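Local coordinates for polynucleotide 5'-triphosphatase (Acanthamoeba polyphaga mimivirus, PDB 3BGY), which removes the terminal phosphate from the 5'-triphosphate end of mRNA by hydrolysis, as the metal-dependent tunnel triphosphatase domain of a multifunctional viral capping enzyme, at residues E37-Y47 against N208-I216. Numbering follows the deposited sequence.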
# COMPACT_ATOMS: atom_id res chain seq x y z
N GLU A 37 -4.28 -8.54 -4.91
CA GLU A 37 -3.82 -7.26 -5.47
C GLU A 37 -2.50 -7.57 -6.13
O GLU A 37 -1.83 -8.50 -5.72
CB GLU A 37 -3.63 -6.22 -4.39
CG GLU A 37 -4.95 -5.81 -3.68
CD GLU A 37 -6.09 -5.37 -4.62
OE1 GLU A 37 -5.84 -4.81 -5.71
OE2 GLU A 37 -7.26 -5.61 -4.25
N PHE A 38 -2.16 -6.82 -7.18
CA PHE A 38 -0.91 -7.06 -7.90
C PHE A 38 -0.20 -5.71 -7.92
O PHE A 38 -0.70 -4.72 -8.46
CB PHE A 38 -1.24 -7.56 -9.31
CG PHE A 38 -0.03 -7.96 -10.12
CD1 PHE A 38 0.75 -6.98 -10.76
CD2 PHE A 38 0.29 -9.30 -10.29
CE1 PHE A 38 1.84 -7.32 -11.57
CE2 PHE A 38 1.40 -9.67 -11.12
CZ PHE A 38 2.17 -8.67 -11.75
N GLU A 39 1.06 -5.73 -7.48
CA GLU A 39 1.83 -4.52 -7.32
C GLU A 39 3.28 -4.68 -7.75
O GLU A 39 3.87 -5.73 -7.47
CB GLU A 39 1.77 -4.19 -5.81
CG GLU A 39 2.73 -3.18 -5.21
CD GLU A 39 2.56 -3.04 -3.70
OE1 GLU A 39 1.48 -2.60 -3.26
OE2 GLU A 39 3.52 -3.34 -2.96
N VAL A 40 3.82 -3.68 -8.44
CA VAL A 40 5.25 -3.69 -8.76
C VAL A 40 5.83 -2.57 -7.90
O VAL A 40 5.46 -1.42 -8.06
CB VAL A 40 5.55 -3.45 -10.23
CG1 VAL A 40 7.08 -3.58 -10.47
CG2 VAL A 40 4.84 -4.48 -11.09
N SER A 41 6.73 -2.93 -6.99
CA SER A 41 7.34 -1.97 -6.07
C SER A 41 8.73 -1.57 -6.56
O SER A 41 9.57 -2.44 -6.81
CB SER A 41 7.40 -2.58 -4.65
OG SER A 41 8.14 -1.75 -3.75
N PHE A 42 8.95 -0.27 -6.74
CA PHE A 42 10.23 0.25 -7.21
C PHE A 42 11.10 0.57 -6.02
O PHE A 42 10.65 1.24 -5.10
CB PHE A 42 10.05 1.49 -8.09
CG PHE A 42 9.42 1.20 -9.41
CD1 PHE A 42 8.04 0.95 -9.51
CD2 PHE A 42 10.21 1.13 -10.58
CE1 PHE A 42 7.45 0.62 -10.78
CE2 PHE A 42 9.61 0.81 -11.85
CZ PHE A 42 8.23 0.56 -11.92
N LYS A 43 12.32 0.04 -6.01
CA LYS A 43 13.21 0.27 -4.88
C LYS A 43 14.15 1.46 -5.07
O LYS A 43 14.22 2.02 -6.15
CB LYS A 43 14.02 -1.01 -4.58
CG LYS A 43 13.18 -2.30 -4.42
CD LYS A 43 12.10 -2.15 -3.34
CE LYS A 43 11.22 -3.37 -3.23
NZ LYS A 43 10.07 -3.15 -2.30
N ASN A 44 14.80 1.87 -3.98
CA ASN A 44 15.76 2.99 -3.96
C ASN A 44 15.20 4.33 -4.37
O ASN A 44 15.77 5.02 -5.21
CB ASN A 44 17.00 2.68 -4.81
CG ASN A 44 17.75 1.48 -4.31
OD1 ASN A 44 17.73 1.17 -3.12
ND2 ASN A 44 18.43 0.79 -5.23
N ILE A 45 13.97 4.60 -3.91
CA ILE A 45 13.35 5.88 -4.22
C ILE A 45 13.67 6.82 -3.05
O ILE A 45 13.39 6.49 -1.89
CB ILE A 45 11.81 5.75 -4.37
CG1 ILE A 45 11.45 4.73 -5.47
CG2 ILE A 45 11.19 7.15 -4.63
CD1 ILE A 45 12.05 4.98 -6.83
N ASN A 46 14.39 7.89 -3.35
CA ASN A 46 14.78 8.86 -2.34
C ASN A 46 14.12 10.20 -2.63
O ASN A 46 13.34 10.28 -3.58
CB ASN A 46 16.30 8.88 -2.24
CG ASN A 46 16.83 7.52 -1.80
OD1 ASN A 46 16.47 7.03 -0.72
ND2 ASN A 46 17.60 6.87 -2.66
N TYR A 47 14.38 11.23 -1.83
CA TYR A 47 13.70 12.52 -2.03
C TYR A 47 13.82 13.12 -3.44
O TYR A 47 12.80 13.50 -4.01
CB TYR A 47 14.09 13.55 -0.94
CG TYR A 47 13.30 14.83 -1.07
CD1 TYR A 47 11.98 14.90 -0.60
CD2 TYR A 47 13.84 15.94 -1.73
CE1 TYR A 47 11.21 16.05 -0.81
CE2 TYR A 47 13.08 17.11 -1.92
CZ TYR A 47 11.76 17.14 -1.47
OH TYR A 47 10.99 18.24 -1.71
N ASN A 208 10.49 8.09 4.43
CA ASN A 208 11.04 7.20 3.41
C ASN A 208 10.08 7.45 2.24
O ASN A 208 9.08 8.18 2.39
CB ASN A 208 11.14 5.71 3.81
CG ASN A 208 9.83 5.12 4.29
OD1 ASN A 208 9.30 5.51 5.33
ND2 ASN A 208 9.31 4.14 3.55
N TYR A 209 10.46 7.02 1.05
CA TYR A 209 9.65 7.22 -0.16
C TYR A 209 9.39 5.91 -0.88
O TYR A 209 10.29 5.10 -1.01
CB TYR A 209 10.34 8.27 -1.07
CG TYR A 209 10.66 9.56 -0.34
CD1 TYR A 209 9.67 10.55 -0.16
CD2 TYR A 209 11.91 9.75 0.30
CE1 TYR A 209 9.90 11.68 0.62
CE2 TYR A 209 12.15 10.89 1.11
CZ TYR A 209 11.15 11.84 1.25
OH TYR A 209 11.39 12.94 2.03
N GLU A 210 8.14 5.70 -1.27
CA GLU A 210 7.71 4.45 -1.90
C GLU A 210 7.00 4.71 -3.21
O GLU A 210 6.18 5.61 -3.30
CB GLU A 210 6.79 3.69 -0.92
CG GLU A 210 7.58 3.19 0.30
CD GLU A 210 6.79 2.50 1.39
OE1 GLU A 210 5.55 2.35 1.25
OE2 GLU A 210 7.42 2.10 2.39
N LEU A 211 7.31 3.90 -4.23
CA LEU A 211 6.73 4.05 -5.56
C LEU A 211 6.23 2.70 -6.03
O LEU A 211 6.97 1.70 -5.98
CB LEU A 211 7.76 4.54 -6.59
CG LEU A 211 7.37 4.58 -8.08
CD1 LEU A 211 6.26 5.59 -8.34
CD2 LEU A 211 8.59 4.93 -8.93
N GLU A 212 4.97 2.65 -6.44
CA GLU A 212 4.44 1.38 -6.93
C GLU A 212 3.54 1.56 -8.11
O GLU A 212 2.98 2.62 -8.30
CB GLU A 212 3.53 0.69 -5.89
CG GLU A 212 4.15 0.30 -4.57
CD GLU A 212 3.91 1.34 -3.49
OE1 GLU A 212 2.86 2.02 -3.51
OE2 GLU A 212 4.78 1.46 -2.62
N LEU A 213 3.49 0.54 -8.97
CA LEU A 213 2.54 0.52 -10.09
C LEU A 213 1.58 -0.60 -9.69
O LEU A 213 1.96 -1.78 -9.65
CB LEU A 213 3.23 0.18 -11.43
CG LEU A 213 2.23 -0.06 -12.59
CD1 LEU A 213 1.57 1.25 -13.01
CD2 LEU A 213 2.91 -0.71 -13.77
N GLU A 214 0.34 -0.23 -9.34
CA GLU A 214 -0.67 -1.21 -8.92
C GLU A 214 -1.72 -1.41 -10.01
O GLU A 214 -2.19 -0.45 -10.61
CB GLU A 214 -1.37 -0.78 -7.62
CG GLU A 214 -0.44 -0.23 -6.54
CD GLU A 214 -0.81 -0.63 -5.13
OE1 GLU A 214 -2.00 -0.88 -4.85
OE2 GLU A 214 0.11 -0.69 -4.29
N LEU A 215 -2.12 -2.67 -10.23
CA LEU A 215 -3.13 -3.00 -11.24
C LEU A 215 -4.54 -2.79 -10.65
O LEU A 215 -4.77 -2.96 -9.44
CB LEU A 215 -3.01 -4.44 -11.73
CG LEU A 215 -1.70 -4.68 -12.49
CD1 LEU A 215 -1.76 -6.08 -13.03
CD2 LEU A 215 -1.47 -3.70 -13.62
N ILE A 216 -5.44 -2.38 -11.54
CA ILE A 216 -6.87 -2.19 -11.24
C ILE A 216 -7.57 -3.40 -11.91
O ILE A 216 -8.54 -3.95 -11.37
CB ILE A 216 -7.40 -0.84 -11.82
CG1 ILE A 216 -6.73 0.34 -11.12
CG2 ILE A 216 -8.96 -0.73 -11.70
CD1 ILE A 216 -6.96 1.68 -11.82
O HOH W 1 -3.89 -4.55 -7.41
O HOH W 2 -7.44 -4.97 -8.21
O HOH W 3 8.98 1.74 -3.21
O HOH W 4 12.60 4.61 -0.49
O HOH W 5 12.09 2.95 -2.27
O HOH W 6 13.24 6.15 1.02
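The closing seam of the tunnel triphosphatase barrel joins F38, V40 and F42 of strand 36-42 to L215, L213 and L211 of antiparallel strand 208-215. V40 and L213 form a hydrogen-bonded pair, each amide reaching the other's carbonyl at 2.9 Å (N to O). F42 N to L211 O and L215 N to F38 O extend the seam, both nearly straight.

The two faces differ in chemistry. E39, E212 and E214 gather on one, with S41. E39, extended beyond CG, carries its carboxylate toward strand 208-215, where E39 CD lies 3.8 Å from E212 CG. Tunnel triphosphatases bind their metal through glutamates on the first and last barrel strands, and the placing of E39, E212 and E214 is consistent with such a site. On the other face, large apolar groups suit burial: L215 CD1 meets F38 CD1 at 3.5 Å, and L211 CD2 meets F42 CB at 3.8 Å.

Past F42 direct backbone bonding gives way to waters, one of which accepts from Y209 N and donates to I45 O. I45 still points toward the other strand, CG1 on L211 CB and CG2 on Y209 CB. Y47 sets its ring edge toward the face of Y209, planes at 65°, with its CA over that same ring.

Helix 221-235 covers V40 and F42, helix 17-32 covers F38 and L215, while strands 142-152 and 186-196 continue the barrel on either side.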